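One contact in two related proteins. Structure 1 is DMATS type aromatic prenyltransferase from Streptomyces coelicolor, which probably transfers a dimethylallyl group from its diphosphate to carbon 5 of the indole ring of tryptophan: PDB 6ZRZ (chain A, 1.70 Å), residues G322-L327 and A341-E346. Structure 2 is DMATS type aromatic prenyltransferase from Micromonospora olivasterospora: PDB 6ZRY (chain B, 1.65 Å), residues G325-V330 and V343-E348. Both blocks share one frame: the second was fitted to the first on N, CA, C and O of the twelve residues, RMSD 0.18 Å. Numbering follows each deposited sequence.

Structure 1 (6ZRZ); sequences GLIAYL and AYLSSE. With TRP (tryptophan), chain C; 6C7 (S-(3-methylbut-2-en-1-yl) trihydrogen thiodiphosphate), chain D.
Tyr326 CB packs against the ring of Tyr342, 3.7 Å from Tyr342 CD2, on neighbouring strands of the hairpin 324-332/338-344, part of the closed antiparallel barrel of the ABBA fold. Both side chains point into the barrel. With CG anti to the carbonyl carbon (chi1 -76°), the Tyr326 ring is turned to lie with one face against the substrate indole, whose CH2 sits over the ring centre, 3.7 Å above its plane. The para hydroxyl at its end, Tyr326 OH, donates to tryptophan O at 2.6 Å. Tyr342 reaches further across, its OH 2.7 Å from O8 of the thiodiphosphate. On the outward face Leu327 CD2 rests on Ala341 CB (3.9 Å), beneath helices 284-297 and 303-312. At the other end Ser344 OG donates to Gly322 O at 2.6 Å, beside the backbone bond from Ser344 N to Leu323 O. In the second shell Arg278 bonds both Ala325 O and the bound tryptophan, while Asp284 takes the backbone N-H groups of Leu323 and Ile324.

Structure 2 (6ZRY); sequences GLIAHV and VYLSAE. With TRP (tryptophan), chain E.
His329 CB packs against the ring of Tyr344, 3.5 Å from Tyr344 CD1, both side chains facing the bound tryptophan. With CG anti to the carbonyl carbon (chi1 -51°), the imidazole is turned to lie with one face against the indole, whose CZ2 sits over the ring centre, 3.5 Å above its plane. At the ring's edge, in its plane, lies tryptophan OXT, 3.3 Å from His329 NE2. Tyr344 reaches further across, and its OH is hydrogen-bonded to Ser331 OG. On the outward face Val330 CG2 stands 4.5 Å from Val343 CG2, a loose touch. Val343 CG1 also meets Ile327 CG2 at 3.9 Å, while Val343 packs outward on helices 287-300 and 305-315. At the other end Ser346 OG donates to Gly325 O at 2.6 Å, beside the backbone bond from Ser346 N to Leu326 O. In the second shell Arg281 bonds both Ala328 O and the bound tryptophan, while Asp287 takes the backbone N-H groups of Leu326 and Ile327.

Comparison
The exchange nearest the substrate is Tyr326(A) against His329(B). Their CB atoms coincide, and after superposition CE2 of Tyr326(A) lies 0.6 Å from CE1 of His329(B), although chi1 goes from -76° to -51°. CE1 and OH of Tyr326(A) have no counterpart in His329(B), so the hydroxyl that donates to the tryptophan carboxylate is absent; this may alter how firmly that end is held. The touch on Tyr342(A) or Tyr344(B) remains, CB to CB. At Leu327(A) against Val330(B) the longer chain is replaced by two branches on CB that point elsewhere. Leu327(A) CD2 packs on Ile324(A) CG2 at 3.9 Å, whereas Val330(B) CB comes no nearer than 5.3 Å to Ile327(B) CG2, and this contact is lost; the cross-strand touch on Ala341(A) or Val343(B) remains. Here Val343(B) adds CG1 and CG2 on the outward face. Ser345(A), which does not touch the other segment, is Ala347(B), where OG has no counterpart. The comparable CA atoms coincide within the error, and the side chains of Ile324(A), Ser344(A) and their counterparts keep their place; tryptophan is bound here in both. The thiodiphosphate touching Tyr342(A) is in structure 1 alone; in structure 2 di(hydroxyethyl)ether is bound there instead, wholly or in part.

Structure 1 (6ZRZ)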
loop_
_atom_site.group_PDB
_atom_site.type_symbol
_atom_site.label_atom_id
_atom_site.label_comp_id
_atom_site.label_asym_id
_atom_site.label_seq_id
_atom_site.Cartn_x
_atom_site.Cartn_y
_atom_site.Cartn_z
ATOM N N GLY A 322 11.762 -2.232 -9.563
ATOM C CA GLY A 322 11.197 -1.615 -8.348
ATOM C C GLY A 322 10.013 -0.721 -8.649
ATOM O O GLY A 322 9.304 -0.332 -7.700
ATOM N N LEU A 323 9.755 -0.435 -9.923
ATOM C CA LEU A 323 8.572 0.340 -10.334
ATOM C C LEU A 323 7.299 -0.415 -9.927
ATOM O O LEU A 323 6.431 0.187 -9.262
ATOM C CB LEU A 323 8.634 0.597 -11.830
ATOM C CG LEU A 323 7.675 1.650 -12.327
ATOM C CD1 LEU A 323 7.919 2.975 -11.610
ATOM C CD2 LEU A 323 7.803 1.812 -13.842
ATOM N N ILE A 324 7.197 -1.697 -10.245
ATOM C CA ILE A 324 6.140 -2.555 -9.673
ATOM C C ILE A 324 6.697 -3.119 -8.358
ATOM O O ILE A 324 7.487 -4.068 -8.399
ATOM C CB ILE A 324 5.649 -3.650 -10.630
ATOM C CG1 ILE A 324 5.166 -3.069 -11.961
ATOM C CG2 ILE A 324 4.576 -4.462 -9.959
ATOM C CD1 ILE A 324 4.758 -4.126 -12.988
ATOM N N ALA A 325 6.248 -2.576 -7.234
ATOM C CA ALA A 325 6.787 -2.922 -5.908
ATOM C C ALA A 325 6.170 -4.229 -5.406
ATOM O O ALA A 325 6.921 -5.113 -4.926
ATOM C CB ALA A 325 6.554 -1.808 -4.956
ATOM N N TYR A 326 4.851 -4.328 -5.443
ATOM C CA TYR A 326 4.093 -5.508 -4.991
ATOM C C TYR A 326 3.012 -5.842 -6.005
ATOM O O TYR A 326 2.489 -4.970 -6.695
ATOM C CB TYR A 326 3.339 -5.287 -3.674
ATOM C CG TYR A 326 4.153 -5.291 -2.424
ATOM C CD1 TYR A 326 4.312 -6.441 -1.679
ATOM C CD2 TYR A 326 4.792 -4.152 -1.997
ATOM C CE1 TYR A 326 5.038 -6.450 -0.492
ATOM C CE2 TYR A 326 5.564 -4.143 -0.845
ATOM C CZ TYR A 326 5.692 -5.300 -0.080
ATOM O OH TYR A 326 6.462 -5.305 1.067
ATOM N N LEU A 327 2.652 -7.101 -6.038
ATOM C CA LEU A 327 1.383 -7.547 -6.598
ATOM C C LEU A 327 0.573 -8.168 -5.486
ATOM O O LEU A 327 1.158 -8.796 -4.595
ATOM C CB LEU A 327 1.626 -8.563 -7.711
ATOM C CG LEU A 327 2.369 -8.055 -8.929
ATOM C CD1 LEU A 327 2.664 -9.219 -9.859
ATOM C CD2 LEU A 327 1.590 -6.947 -9.637
ATOM N N ALA A 341 -1.743 -3.859 -8.292
ATOM C CA ALA A 341 -0.336 -3.534 -8.551
ATOM C C ALA A 341 0.005 -2.252 -7.802
ATOM O O ALA A 341 -0.727 -1.245 -7.913
ATOM C CB ALA A 341 -0.090 -3.420 -10.028
ATOM N N TYR A 342 1.027 -2.342 -6.976
ATOM C CA TYR A 342 1.600 -1.231 -6.203
ATOM C C TYR A 342 2.738 -0.666 -7.017
ATOM O O TYR A 342 3.652 -1.423 -7.382
ATOM C CB TYR A 342 1.984 -1.735 -4.818
ATOM C CG TYR A 342 0.773 -2.179 -4.072
ATOM C CD1 TYR A 342 0.087 -1.317 -3.224
ATOM C CD2 TYR A 342 0.217 -3.440 -4.327
ATOM C CE1 TYR A 342 -1.111 -1.707 -2.622
ATOM C CE2 TYR A 342 -0.932 -3.854 -3.682
ATOM C CZ TYR A 342 -1.615 -2.976 -2.857
ATOM O OH TYR A 342 -2.774 -3.396 -2.262
ATOM N N LEU A 343 2.689 0.623 -7.275
ATOM C CA LEU A 343 3.524 1.306 -8.294
ATOM C C LEU A 343 4.318 2.406 -7.619
ATOM O O LEU A 343 3.677 3.343 -6.998
ATOM C CB LEU A 343 2.642 1.881 -9.388
ATOM C CG LEU A 343 1.707 0.891 -10.095
ATOM C CD1 LEU A 343 0.830 1.601 -11.107
ATOM C CD2 LEU A 343 2.484 -0.230 -10.745
ATOM N N SER A 344 5.615 2.351 -7.768
ATOM C CA SER A 344 6.555 3.234 -7.076
ATOM C C SER A 344 6.618 4.591 -7.769
ATOM O O SER A 344 6.563 4.655 -9.027
ATOM C CB SER A 344 7.903 2.602 -7.006
ATOM O OG SER A 344 7.833 1.376 -6.334
ATOM N N SER A 345 6.750 5.638 -6.990
ATOM C CA SER A 345 6.995 7.008 -7.502
ATOM C C SER A 345 8.420 7.157 -8.032
ATOM O O SER A 345 8.588 7.756 -9.108
ATOM C CB SER A 345 6.674 8.032 -6.457
ATOM O OG SER A 345 7.122 9.296 -6.905
ATOM N N GLU A 346 9.426 6.620 -7.324
ATOM C CA GLU A 346 10.855 6.673 -7.727
ATOM C C GLU A 346 11.326 8.139 -7.862
ATOM O O GLU A 346 12.122 8.420 -8.732
ATOM C CB GLU A 346 11.057 5.894 -9.037
ATOM C CG GLU A 346 10.919 4.396 -8.861
ATOM C CD GLU A 346 11.412 3.553 -10.043
ATOM O OE1 GLU A 346 11.333 4.025 -11.181
ATOM O OE2 GLU A 346 11.855 2.433 -9.805
HETATM N N TRP C . 7.472 -0.231 1.261
HETATM C CA TRP C . 7.047 -0.889 2.522
HETATM C C TRP C . 7.252 -2.409 2.435
HETATM O O TRP C . 7.611 -2.989 1.384
HETATM C CB TRP C . 5.595 -0.541 2.871
HETATM C CG TRP C . 4.588 -0.822 1.794
HETATM C CD1 TRP C . 4.193 0.020 0.786
HETATM C CD2 TRP C . 3.833 -2.036 1.617
HETATM N NE1 TRP C . 3.254 -0.595 -0.001
HETATM C CE2 TRP C . 3.001 -1.848 0.491
HETATM C CE3 TRP C . 3.763 -3.246 2.314
HETATM C CZ2 TRP C . 2.127 -2.837 0.037
HETATM C CZ3 TRP C . 2.898 -4.219 1.871
HETATM C CH2 TRP C . 2.102 -4.024 0.737
HETATM O OXT TRP C . 7.055 -3.094 3.466
HETATM O O4 6C7 D . -8.071 -3.801 0.619
HETATM P P1 6C7 D . -7.338 -2.437 0.103
HETATM O O6 6C7 D . -7.111 -2.419 -1.357
HETATM O O5 6C7 D . -8.309 -1.215 0.586
HETATM O O2 6C7 D . -5.991 -2.221 0.992
HETATM P P3 6C7 D . -4.502 -2.256 0.349
HETATM O O8 6C7 D . -4.372 -3.779 -0.157
HETATM O O7 6C7 D . -4.264 -1.309 -0.764
HETATM S S9 6C7 D . -3.352 -2.086 1.735
HETATM C C10 6C7 D . -1.764 -2.257 0.901
HETATM C C11 6C7 D . -0.951 -1.024 1.383
HETATM C C12 6C7 D . 0.012 -1.095 2.590
HETATM C C13 6C7 D . 0.760 0.152 3.013
HETATM C C14 6C7 D . 0.227 -2.368 3.410
#

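Structure 2 (6ZRY)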
loop_
_atom_site.group_PDB
_atom_site.type_symbol
_atom_site.label_atom_id
_atom_site.label_comp_id
_atom_site.label_asym_id
_atom_site.label_seq_id
_atom_site.Cartn_x
_atom_site.Cartn_y
_atom_site.Cartn_z
ATOM N N GLY B 325 11.621 -2.463 -9.407
ATOM C CA GLY B 325 10.982 -1.848 -8.225
ATOM C C GLY B 325 9.913 -0.811 -8.573
ATOM O O GLY B 325 9.293 -0.303 -7.636
ATOM N N LEU B 326 9.703 -0.465 -9.851
ATOM C CA LEU B 326 8.512 0.332 -10.224
ATOM C C LEU B 326 7.290 -0.455 -9.778
ATOM O O LEU B 326 6.458 0.091 -9.043
ATOM C CB LEU B 326 8.446 0.609 -11.732
ATOM C CG LEU B 326 7.111 1.185 -12.193
ATOM C CD1 LEU B 326 6.864 2.553 -11.599
ATOM C CD2 LEU B 326 7.027 1.224 -13.695
ATOM N N ILE B 327 7.201 -1.717 -10.193
ATOM C CA ILE B 327 6.144 -2.630 -9.701
ATOM C C ILE B 327 6.663 -3.222 -8.385
ATOM O O ILE B 327 7.454 -4.149 -8.415
ATOM C CB ILE B 327 5.766 -3.685 -10.753
ATOM C CG1 ILE B 327 5.409 -3.026 -12.085
ATOM C CG2 ILE B 327 4.632 -4.558 -10.225
ATOM C CD1 ILE B 327 5.115 -3.995 -13.199
ATOM N N ALA B 328 6.272 -2.621 -7.271
ATOM C CA ALA B 328 6.862 -2.900 -5.958
ATOM C C ALA B 328 6.276 -4.198 -5.373
ATOM O O ALA B 328 7.014 -4.978 -4.731
ATOM C CB ALA B 328 6.591 -1.729 -5.038
ATOM N N HIS B 329 4.993 -4.363 -5.546
ATOM C CA HIS B 329 4.189 -5.488 -5.031
ATOM C C HIS B 329 3.083 -5.827 -6.025
ATOM O O HIS B 329 2.667 -4.951 -6.819
ATOM C CB HIS B 329 3.537 -5.174 -3.689
ATOM C CG HIS B 329 4.438 -4.645 -2.642
ATOM N ND1 HIS B 329 4.980 -5.452 -1.684
ATOM C CD2 HIS B 329 4.852 -3.389 -2.361
ATOM C CE1 HIS B 329 5.709 -4.708 -0.843
ATOM N NE2 HIS B 329 5.657 -3.446 -1.247
ATOM N N VAL B 330 2.584 -7.047 -5.945
ATOM C CA VAL B 330 1.290 -7.405 -6.562
ATOM C C VAL B 330 0.542 -8.270 -5.566
ATOM O O VAL B 330 1.206 -9.068 -4.857
ATOM C CB VAL B 330 1.469 -8.107 -7.929
ATOM C CG1 VAL B 330 2.202 -9.412 -7.794
ATOM C CG2 VAL B 330 0.119 -8.297 -8.616
ATOM N N VAL B 343 -1.910 -3.754 -8.057
ATOM C CA VAL B 343 -0.530 -3.516 -8.530
ATOM C C VAL B 343 -0.047 -2.262 -7.821
ATOM O O VAL B 343 -0.780 -1.270 -7.823
ATOM C CB VAL B 343 -0.489 -3.373 -10.069
ATOM C CG1 VAL B 343 0.936 -3.280 -10.572
ATOM C CG2 VAL B 343 -1.221 -4.530 -10.748
ATOM N N TYR B 344 1.117 -2.340 -7.199
ATOM C CA TYR B 344 1.677 -1.259 -6.355
ATOM C C TYR B 344 2.788 -0.638 -7.181
ATOM O O TYR B 344 3.712 -1.387 -7.607
ATOM C CB TYR B 344 2.086 -1.815 -4.996
ATOM C CG TYR B 344 0.949 -2.417 -4.227
ATOM C CD1 TYR B 344 0.469 -3.665 -4.563
ATOM C CD2 TYR B 344 0.349 -1.754 -3.164
ATOM C CE1 TYR B 344 -0.578 -4.249 -3.879
ATOM C CE2 TYR B 344 -0.722 -2.323 -2.477
ATOM C CZ TYR B 344 -1.160 -3.586 -2.823
ATOM O OH TYR B 344 -2.208 -4.193 -2.200
ATOM N N LEU B 345 2.676 0.661 -7.447
ATOM C CA LEU B 345 3.578 1.398 -8.357
ATOM C C LEU B 345 4.366 2.469 -7.588
ATOM O O LEU B 345 3.754 3.312 -6.893
ATOM C CB LEU B 345 2.728 2.005 -9.474
ATOM C CG LEU B 345 2.000 1.002 -10.360
ATOM C CD1 LEU B 345 1.068 1.723 -11.337
ATOM C CD2 LEU B 345 2.985 0.139 -11.123
ATOM N N SER B 346 5.688 2.406 -7.688
ATOM C CA SER B 346 6.617 3.300 -6.983
ATOM C C SER B 346 6.716 4.661 -7.685
ATOM O O SER B 346 6.810 4.714 -8.895
ATOM C CB SER B 346 7.975 2.671 -6.874
ATOM O OG SER B 346 7.903 1.407 -6.229
ATOM N N ALA B 347 6.773 5.727 -6.912
ATOM C CA ALA B 347 7.004 7.091 -7.416
ATOM C C ALA B 347 8.402 7.216 -8.034
ATOM O O ALA B 347 8.547 7.968 -8.985
ATOM C CB ALA B 347 6.811 8.070 -6.286
ATOM N N GLU B 348 9.395 6.529 -7.489
ATOM C CA GLU B 348 10.805 6.643 -7.921
ATOM C C GLU B 348 11.196 8.134 -7.991
ATOM O O GLU B 348 11.878 8.558 -8.971
ATOM C CB GLU B 348 11.019 5.974 -9.274
ATOM C CG GLU B 348 10.749 4.478 -9.281
ATOM C CD GLU B 348 11.061 3.763 -10.596
ATOM O OE1 GLU B 348 11.535 2.651 -10.531
ATOM O OE2 GLU B 348 10.742 4.324 -11.701
HETATM N N TRP E . 7.852 -0.406 1.377
HETATM C CA TRP E . 7.455 -1.233 2.570
HETATM C C TRP E . 7.682 -2.715 2.263
HETATM O O TRP E . 7.643 -3.543 3.191
HETATM C CB TRP E . 5.999 -0.952 2.987
HETATM C CG TRP E . 4.969 -1.306 1.960
HETATM C CD1 TRP E . 4.560 -0.541 0.900
HETATM C CD2 TRP E . 4.195 -2.519 1.899
HETATM N NE1 TRP E . 3.594 -1.202 0.185
HETATM C CE2 TRP E . 3.339 -2.410 0.778
HETATM C CE3 TRP E . 4.128 -3.677 2.688
HETATM C CZ2 TRP E . 2.449 -3.423 0.416
HETATM C CZ3 TRP E . 3.246 -4.675 2.329
HETATM C CH2 TRP E . 2.415 -4.545 1.214
HETATM O OXT TRP E . 7.915 -3.096 1.095
#